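Local coordinates for glutathione S-transferase (Bombyx mori, PDB 3AY8), which probably catalyses the transfer of glutathione to other compounds, as a homodimeric cytosolic enzyme of the glutathione transferase family, at residues I71-A76 with V95-L100; A165-I170 with W175-F180. All coordinates share one frame; numbering follows the deposited sequence. Where two conformers were deposited one is given.

Contact 1 of 2, residues I71-A76 with V95-L100; sequences IACYLA and VVNQRL
Cys73 and Asn97 mark the closest approach of two helical backbones, their CA atoms 8.9 Å apart, and at that spacing a few inward-pointing side chains are enough to join one helix to the other. The principal meeting is between Cys73 and Leu100: the sulfur SG of Cys73 lies 3.6 Å from the methyl CD1 of Leu100. Both side chains take the same first turn, with Cys73 SG and Leu100 CG each set anti to its own carbonyl carbon (chi1 -64° and -70°). In Leu100 the second torsion of 167° then sets CD1 anti to CA, at the extended end of the side chain, and this is the branch that touches the thiol, one end of a side chain against the other. Next to Leu100 stands the amide of Asn97, whose OD1 comes within 4.2 Å of Cys73 SG, a loose contact only. Its oxygen is the end turned to the sulfur, while ND2 of Asn97 lies 6.2 Å from Cys73 SG. That oxygen has a stronger partner in the hydroxyl of Tyr86, with which it is hydrogen-bonded, so the buried amide oxygen is satisfied. Tyr86 also packs on Cys73, Ala76 and Val96, and Ile158 of helix 158-173 covers Ala72 and Cys73. Tyr101 of the second subunit packs on Leu100, and Tyr74, on helix 68-79, is hydrogen-bonded to Gln91 of that subunit. The result is a small, buried and mostly apolar seam between the last helix of the thioredoxin-like domain and the first long helix of the all-helical domain, the interdomain packing characteristic of the cytosolic glutathione transferase fold.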
ATOM      1  N   ILE A  71      -3.319  10.527   4.170  1.00 23.82           N
ATOM      2  CA  ILE A  71      -3.087  11.916   4.583  1.00 24.01           C
ATOM      3  C   ILE A  71      -2.756  12.804   3.382  1.00 24.28           C
ATOM      4  O   ILE A  71      -3.383  13.849   3.187  1.00 24.39           O
ATOM      5  CB  ILE A  71      -1.972  11.994   5.667  1.00 23.53           C
ATOM      6  CG1 ILE A  71      -2.481  11.385   6.972  1.00 23.63           C
ATOM      7  CG2 ILE A  71      -1.487  13.440   5.873  1.00 24.31           C
ATOM      8  CD1 ILE A  71      -1.362  10.867   7.899  1.00 23.90           C
ATOM      9  N   ALA A  72      -1.792  12.368   2.566  1.00 24.19           N
ATOM     10  CA  ALA A  72      -1.395  13.121   1.379  1.00 24.63           C
ATOM     11  C   ALA A  72      -2.574  13.428   0.431  1.00 25.01           C
ATOM     12  O   ALA A  72      -2.722  14.567  -0.036  1.00 24.75           O
ATOM     13  CB  ALA A  72      -0.278  12.393   0.626  1.00 24.07           C
ATOM     14  N   CYS A  73      -3.397  12.418   0.156  1.00 24.95           N
ATOM     15  CA  CYS A  73      -4.562  12.585  -0.722  1.00 26.22           C
ATOM     16  C   CYS A  73      -5.633  13.480  -0.078  1.00 26.23           C
ATOM     17  O   CYS A  73      -6.283  14.267  -0.757  1.00 26.43           O
ATOM     18  CB  CYS A  73      -5.178  11.220  -1.073  1.00 26.06           C
ATOM     19  SG  CYS A  73      -4.094  10.141  -2.043  1.00 26.90           S
ATOM     20  N   TYR A  74      -5.820  13.326   1.225  1.00 27.12           N
ATOM     21  CA  TYR A  74      -6.796  14.121   1.966  1.00 28.19           C
ATOM     22  C   TYR A  74      -6.393  15.605   1.989  1.00 28.58           C
ATOM     23  O   TYR A  74      -7.210  16.484   1.686  1.00 28.05           O
ATOM     24  CB  TYR A  74      -6.937  13.589   3.387  1.00 28.44           C
ATOM     25  CG  TYR A  74      -7.772  14.488   4.267  1.00 30.80           C
ATOM     26  CD1 TYR A  74      -9.163  14.523   4.135  1.00 31.70           C
ATOM     27  CD2 TYR A  74      -7.176  15.319   5.210  1.00 30.82           C
ATOM     28  CE1 TYR A  74      -9.931  15.361   4.921  1.00 33.18           C
ATOM     29  CE2 TYR A  74      -7.938  16.164   6.006  1.00 32.33           C
ATOM     30  CZ  TYR A  74      -9.316  16.179   5.856  1.00 33.23           C
ATOM     31  OH  TYR A  74     -10.095  16.995   6.644  1.00 34.19           O
ATOM     32  N   LEU A  75      -5.132  15.864   2.345  1.00 28.19           N
ATOM     33  CA  LEU A  75      -4.578  17.220   2.306  1.00 28.69           C
ATOM     34  C   LEU A  75      -4.646  17.862   0.918  1.00 29.17           C
ATOM     35  O   LEU A  75      -5.004  19.041   0.792  1.00 28.89           O
ATOM     36  CB  LEU A  75      -3.128  17.228   2.816  1.00 28.18           C
ATOM     37  CG  LEU A  75      -2.897  16.881   4.284  1.00 27.60           C
ATOM     38  CD1 LEU A  75      -1.405  16.957   4.609  1.00 27.52           C
ATOM     39  CD2 LEU A  75      -3.668  17.841   5.185  1.00 28.25           C
ATOM     40  N   ALA A  76      -4.299  17.098  -0.118  1.00 29.24           N
ATOM     41  CA  ALA A  76      -4.313  17.633  -1.476  1.00 30.23           C
ATOM     42  C   ALA A  76      -5.730  18.062  -1.915  1.00 31.20           C
ATOM     43  O   ALA A  76      -5.904  19.163  -2.446  1.00 31.06           O
ATOM     44  CB  ALA A  76      -3.711  16.658  -2.452  1.00 30.30           C
ATOM     45  N   VAL A  95      -3.500   6.994 -11.968  1.00 25.40           N
ATOM     46  CA  VAL A  95      -2.068   6.809 -12.104  1.00 25.77           C
ATOM     47  C   VAL A  95      -1.319   7.248 -10.846  1.00 25.54           C
ATOM     48  O   VAL A  95      -0.414   6.551 -10.395  1.00 26.26           O
ATOM     49  CB  VAL A  95      -1.507   7.466 -13.393  1.00 26.19           C
ATOM     50  CG1 VAL A  95      -0.012   7.238 -13.503  1.00 25.91           C
ATOM     51  CG2 VAL A  95      -2.201   6.854 -14.638  1.00 27.55           C
ATOM     52  N   VAL A  96      -1.693   8.384 -10.272  1.00 25.41           N
ATOM     53  CA  VAL A  96      -1.088   8.811  -9.004  1.00 25.36           C
ATOM     54  C   VAL A  96      -1.393   7.784  -7.895  1.00 24.90           C
ATOM     55  O   VAL A  96      -0.509   7.413  -7.139  1.00 25.20           O
ATOM     56  CB  VAL A  96      -1.564  10.221  -8.587  1.00 25.38           C
ATOM     57  CG1 VAL A  96      -1.089  10.558  -7.173  1.00 24.64           C
ATOM     58  CG2 VAL A  96      -1.078  11.274  -9.592  1.00 26.03           C
ATOM     59  N   ASN A  97      -2.641   7.322  -7.809  1.00 24.53           N
ATOM     60  CA  ASN A  97      -3.018   6.324  -6.795  1.00 24.14           C
ATOM     61  C   ASN A  97      -2.185   5.060  -6.967  1.00 23.88           C
ATOM     62  O   ASN A  97      -1.684   4.478  -5.993  1.00 24.16           O
ATOM     63  CB  ASN A  97      -4.503   5.973  -6.893  1.00 24.04           C
ATOM     64  CG  ASN A  97      -5.411   7.054  -6.310  1.00 25.15           C
ATOM     65  OD1 ASN A  97      -4.970   7.943  -5.565  1.00 25.19           O
ATOM     66  ND2 ASN A  97      -6.691   6.976  -6.650  1.00 24.46           N
ATOM     67  N   GLN A  98      -2.033   4.681  -8.229  1.00 23.68           N
ATOM     68  CA  GLN A  98      -1.246   3.516  -8.621  0.50 23.41           C
ATOM     69  C   GLN A  98       0.188   3.629  -8.101  1.00 23.77           C
ATOM     70  O   GLN A  98       0.687   2.694  -7.467  1.00 23.32           O
ATOM     71  CB  GLN A  98      -1.267   3.347 -10.146  0.50 22.98           C
ATOM     72  CG  GLN A  98      -0.659   2.069 -10.682  0.50 21.24           C
ATOM     73  CD  GLN A  98      -0.291   2.193 -12.159  0.50 20.47           C
ATOM     74  OE1 GLN A  98       0.661   2.894 -12.527  0.50 19.78           O
ATOM     75  NE2 GLN A  98      -1.054   1.537 -13.003  0.50 17.05           N
ATOM     76  N   ARG A  99       0.847   4.771  -8.348  1.00 23.70           N
ATOM     77  CA  ARG A  99       2.209   4.961  -7.844  1.00 23.84           C
ATOM     78  C   ARG A  99       2.252   4.984  -6.308  1.00 23.34           C
ATOM     79  O   ARG A  99       3.217   4.513  -5.713  1.00 22.93           O
ATOM     80  CB  ARG A  99       2.870   6.240  -8.406  1.00 24.18           C
ATOM     81  CG  ARG A  99       2.815   6.397  -9.921  1.00 26.98           C
ATOM     82  CD  ARG A  99       3.382   5.243 -10.716  1.00 29.89           C
ATOM     83  NE  ARG A  99       3.823   5.705 -12.036  1.00 32.99           N
ATOM     84  CZ  ARG A  99       3.645   5.055 -13.184  1.00 33.39           C
ATOM     85  NH1 ARG A  99       3.018   3.897 -13.216  1.00 33.88           N
ATOM     86  NH2 ARG A  99       4.107   5.575 -14.312  1.00 35.12           N
ATOM     87  N   LEU A 100       1.214   5.541  -5.685  1.00 22.92           N
ATOM     88  CA  LEU A 100       1.112   5.541  -4.219  1.00 22.82           C
ATOM     89  C   LEU A 100       1.016   4.126  -3.683  1.00 22.62           C
ATOM     90  O   LEU A 100       1.713   3.784  -2.732  1.00 22.58           O
ATOM     91  CB  LEU A 100      -0.068   6.399  -3.723  1.00 22.01           C
ATOM     92  CG  LEU A 100       0.101   7.921  -3.898  1.00 23.40           C
ATOM     93  CD1 LEU A 100      -1.233   8.671  -3.682  1.00 22.73           C
ATOM     94  CD2 LEU A 100       1.202   8.470  -2.964  1.00 23.43           C
TER

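Contact 2 of 2, residues A165-I170 with W175-F180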
ATOM      1  N   ALA A 165      10.261  10.270  -0.282  1.00 22.62           N
ATOM      2  CA  ALA A 165      10.479   9.954   1.135  1.00 22.61           C
ATOM      3  C   ALA A 165      11.035   8.539   1.306  1.00 22.73           C
ATOM      4  O   ALA A 165      11.959   8.305   2.106  1.00 22.40           O
ATOM      5  CB  ALA A 165       9.184  10.135   1.944  1.00 22.25           C
ATOM      6  N   SER A 166      10.482   7.599   0.538  1.00 22.49           N
ATOM      7  CA  SER A 166      10.963   6.220   0.554  1.00 22.47           C
ATOM      8  C   SER A 166      12.404   6.105   0.020  1.00 22.62           C
ATOM      9  O   SER A 166      13.293   5.577   0.711  1.00 21.70           O
ATOM     10  CB  SER A 166      10.022   5.329  -0.261  1.00 22.58           C
ATOM     11  OG  SER A 166       8.764   5.180   0.388  1.00 22.46           O
ATOM     12  N   MET A 167      12.620   6.599  -1.200  1.00 22.40           N
ATOM     13  CA  MET A 167      13.929   6.515  -1.871  1.00 23.40           C
ATOM     14  C   MET A 167      15.046   7.218  -1.097  1.00 22.85           C
ATOM     15  O   MET A 167      16.156   6.710  -1.009  1.00 23.37           O
ATOM     16  CB  MET A 167      13.855   7.095  -3.296  1.00 23.02           C
ATOM     17  CG  MET A 167      13.212   6.178  -4.308  1.00 25.50           C
ATOM     18  SD  MET A 167      13.951   4.533  -4.354  1.00 26.28           S
ATOM     19  CE  MET A 167      15.704   4.864  -4.654  1.00 23.56           C
ATOM     20  N   SER A 168      14.753   8.382  -0.534  1.00 23.22           N
ATOM     21  CA  SER A 168      15.756   9.102   0.269  1.00 23.32           C
ATOM     22  C   SER A 168      16.188   8.284   1.493  1.00 23.87           C
ATOM     23  O   SER A 168      17.349   8.353   1.916  1.00 24.47           O
ATOM     24  CB  SER A 168      15.255  10.500   0.656  1.00 23.53           C
ATOM     25  OG  SER A 168      14.098  10.437   1.474  1.00 21.30           O
ATOM     26  N   SER A 169      15.267   7.486   2.033  1.00 24.03           N
ATOM     27  CA  SER A 169      15.547   6.599   3.158  1.00 24.65           C
ATOM     28  C   SER A 169      16.614   5.536   2.834  1.00 24.94           C
ATOM     29  O   SER A 169      17.605   5.408   3.563  1.00 24.94           O
ATOM     30  CB  SER A 169      14.257   5.917   3.618  1.00 25.17           C
ATOM     31  OG  SER A 169      13.251   6.883   3.876  1.00 26.41           O
ATOM     32  N   ILE A 170      16.423   4.785   1.741  1.00 24.31           N
ATOM     33  CA  ILE A 170      17.380   3.742   1.393  1.00 23.83           C
ATOM     34  C   ILE A 170      18.685   4.355   0.850  1.00 24.28           C
ATOM     35  O   ILE A 170      19.771   3.845   1.130  1.00 23.95           O
ATOM     36  CB  ILE A 170      16.776   2.666   0.433  1.00 23.54           C
ATOM     37  CG1 ILE A 170      17.607   1.367   0.455  1.00 23.14           C
ATOM     38  CG2 ILE A 170      16.598   3.221  -1.001  1.00 22.44           C
ATOM     39  CD1 ILE A 170      17.643   0.617   1.823  1.00 22.80           C
ATOM     40  N   TRP A 175      22.741   2.919  -1.103  1.00 31.83           N
ATOM     41  CA  TRP A 175      22.286   1.965  -2.096  1.00 31.21           C
ATOM     42  C   TRP A 175      22.899   2.378  -3.422  1.00 31.49           C
ATOM     43  O   TRP A 175      22.972   3.571  -3.729  1.00 32.08           O
ATOM     44  CB  TRP A 175      20.761   1.933  -2.188  1.00 29.91           C
ATOM     45  CG  TRP A 175      20.251   0.617  -2.681  1.00 28.62           C
ATOM     46  CD1 TRP A 175      19.878   0.307  -3.955  1.00 27.75           C
ATOM     47  CD2 TRP A 175      20.079  -0.582  -1.908  1.00 26.44           C
ATOM     48  NE1 TRP A 175      19.476  -1.009  -4.025  1.00 26.95           N
ATOM     49  CE2 TRP A 175      19.591  -1.578  -2.784  1.00 26.87           C
ATOM     50  CE3 TRP A 175      20.282  -0.906  -0.559  1.00 25.04           C
ATOM     51  CZ2 TRP A 175      19.299  -2.886  -2.353  1.00 25.40           C
ATOM     52  CZ3 TRP A 175      20.002  -2.204  -0.129  1.00 25.24           C
ATOM     53  CH2 TRP A 175      19.511  -3.178  -1.025  1.00 23.99           C
ATOM     54  N   ASP A 176      23.352   1.385  -4.176  1.00 31.35           N
ATOM     55  CA  ASP A 176      23.921   1.574  -5.510  1.00 31.88           C
ATOM     56  C   ASP A 176      22.767   1.562  -6.518  1.00 31.07           C
ATOM     57  O   ASP A 176      22.176   0.519  -6.780  1.00 31.66           O
ATOM     58  CB  ASP A 176      24.956   0.449  -5.784  1.00 32.23           C
ATOM     59  CG  ASP A 176      25.454   0.406  -7.240  1.00 35.08           C
ATOM     60  OD1 ASP A 176      25.279   1.397  -7.986  1.00 35.17           O
ATOM     61  OD2 ASP A 176      26.030  -0.655  -7.632  1.00 37.09           O
ATOM     62  N   ILE A 177      22.446   2.735  -7.059  1.00 30.34           N
ATOM     63  CA  ILE A 177      21.422   2.880  -8.099  1.00 29.57           C
ATOM     64  C   ILE A 177      22.037   3.249  -9.476  1.00 29.92           C
ATOM     65  O   ILE A 177      21.347   3.762 -10.358  1.00 28.81           O
ATOM     66  CB  ILE A 177      20.302   3.907  -7.688  1.00 29.38           C
ATOM     67  CG1 ILE A 177      20.882   5.312  -7.466  1.00 29.10           C
ATOM     68  CG2 ILE A 177      19.518   3.417  -6.444  1.00 28.65           C
ATOM     69  CD1 ILE A 177      19.842   6.413  -7.483  1.00 28.88           C
ATOM     70  N   SER A 178      23.332   2.967  -9.659  1.00 30.10           N
ATOM     71  CA  SER A 178      24.011   3.232 -10.943  1.00 30.39           C
ATOM     72  C   SER A 178      23.297   2.545 -12.112  1.00 30.37           C
ATOM     73  O   SER A 178      23.317   3.046 -13.236  1.00 31.07           O
ATOM     74  CB  SER A 178      25.484   2.806 -10.890  1.00 30.93           C
ATOM     75  OG  SER A 178      25.607   1.404 -10.685  1.00 30.07           O
ATOM     76  N   SER A 179      22.652   1.413 -11.839  1.00 30.10           N
ATOM     77  CA  SER A 179      21.871   0.695 -12.844  0.60 29.79           C
ATOM     78  C   SER A 179      20.568   1.417 -13.220  1.00 29.85           C
ATOM     79  O   SER A 179      19.875   1.014 -14.155  1.00 29.88           O
ATOM     80  CB  SER A 179      21.546  -0.715 -12.350  0.60 30.05           C
ATOM     81  OG  SER A 179      22.702  -1.537 -12.277  0.60 29.14           O
ATOM     82  N   PHE A 180      20.227   2.484 -12.493  1.00 29.71           N
ATOM     83  CA  PHE A 180      18.957   3.171 -12.723  1.00 29.61           C
ATOM     84  C   PHE A 180      19.115   4.664 -12.986  1.00 30.12           C
ATOM     85  O   PHE A 180      18.838   5.486 -12.103  1.00 30.01           O
ATOM     86  CB  PHE A 180      17.982   2.905 -11.565  1.00 29.87           C
ATOM     87  CG  PHE A 180      17.952   1.471 -11.114  1.00 29.38           C
ATOM     88  CD1 PHE A 180      17.526   0.458 -11.976  1.00 29.41           C
ATOM     89  CD2 PHE A 180      18.341   1.130  -9.819  1.00 28.87           C
ATOM     90  CE1 PHE A 180      17.500  -0.871 -11.555  1.00 29.05           C
ATOM     91  CE2 PHE A 180      18.316  -0.190  -9.386  1.00 28.02           C
ATOM     92  CZ  PHE A 180      17.896  -1.198 -10.258  1.00 29.42           C
TER
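Trp175 returns the chain to the helix it has just left, its CA 6.3 Å from that of Ile170. With CG anti to the backbone N (chi1 -154°), the indole reaches the side chain of Ile170, whose CG1 is likewise swung anti to N (chi1 -161°). The two cross obliquely: CG1 of Ile170 sits 3.7 Å from CE3 of Trp175, and CD1 of Ile170 follows at 3.9 Å from that same CE3, so the longer branch of the isoleucine meets the six-membered ring at a slant. Leu138 of helix 128-147 and Ile114 of helix 90-120 also pack on the indole. Asp176 is exposed and turns its carboxylate to the loop itself. Its OD1 accepts Ser178 N at 3.0 Å with an N-H...O angle of 158°, forming an Asx turn, and takes the hydroxyl OG of Ser178 at 2.7 Å on its syn lone pair. One oxygen gripped twice by a single residue ties down the bend. Ile177 points back inward. Its CG2 lies in the plane of the Trp175 indole, at the edge, and is 4.5 Å from CE of Met167, a loose touch by a methyl that arrives on a curled thioether chain. Met167 is also packed by Trp186 and Ile183 of helix 181-190, and Ile183 touches Ile177 as well. From Ile177 a type I turn leads through Ser178 and Ser179 to Phe180 at the N-cap position of the next helix, closed by Phe180 N to Ile177 O at 2.7 Å. The chemistry is thus divided: hydrogen bonds shape the loop from within, whereas between 165-170 and 175-180 no hydrogen bond passes, and the contact rests on the apolar side chains of Ile170, Trp175, Ile177 and Met167.

How the contacts relate
Two helices, 158-173 and 90-120, link the contacts, each supplying a segment to one and packing on the other. Near the start of helix 158-173, Ile158 and Ser162 cover the seam of contact 1; further along, it supplies one side of contact 2. Helix 90-120 contributes 95-100 to the first and packs on Met167 and Trp175 of the second. The centres nevertheless lie 21 Å apart, and the nearest atoms of the two contacts about 8 Å, so they do not touch directly. Contact 1 joins two domains beside the subunit interface, while contact 2 lies within the helical domain. As in related cytosolic transferases, glutathione would probably bind on the thioredoxin-like domain.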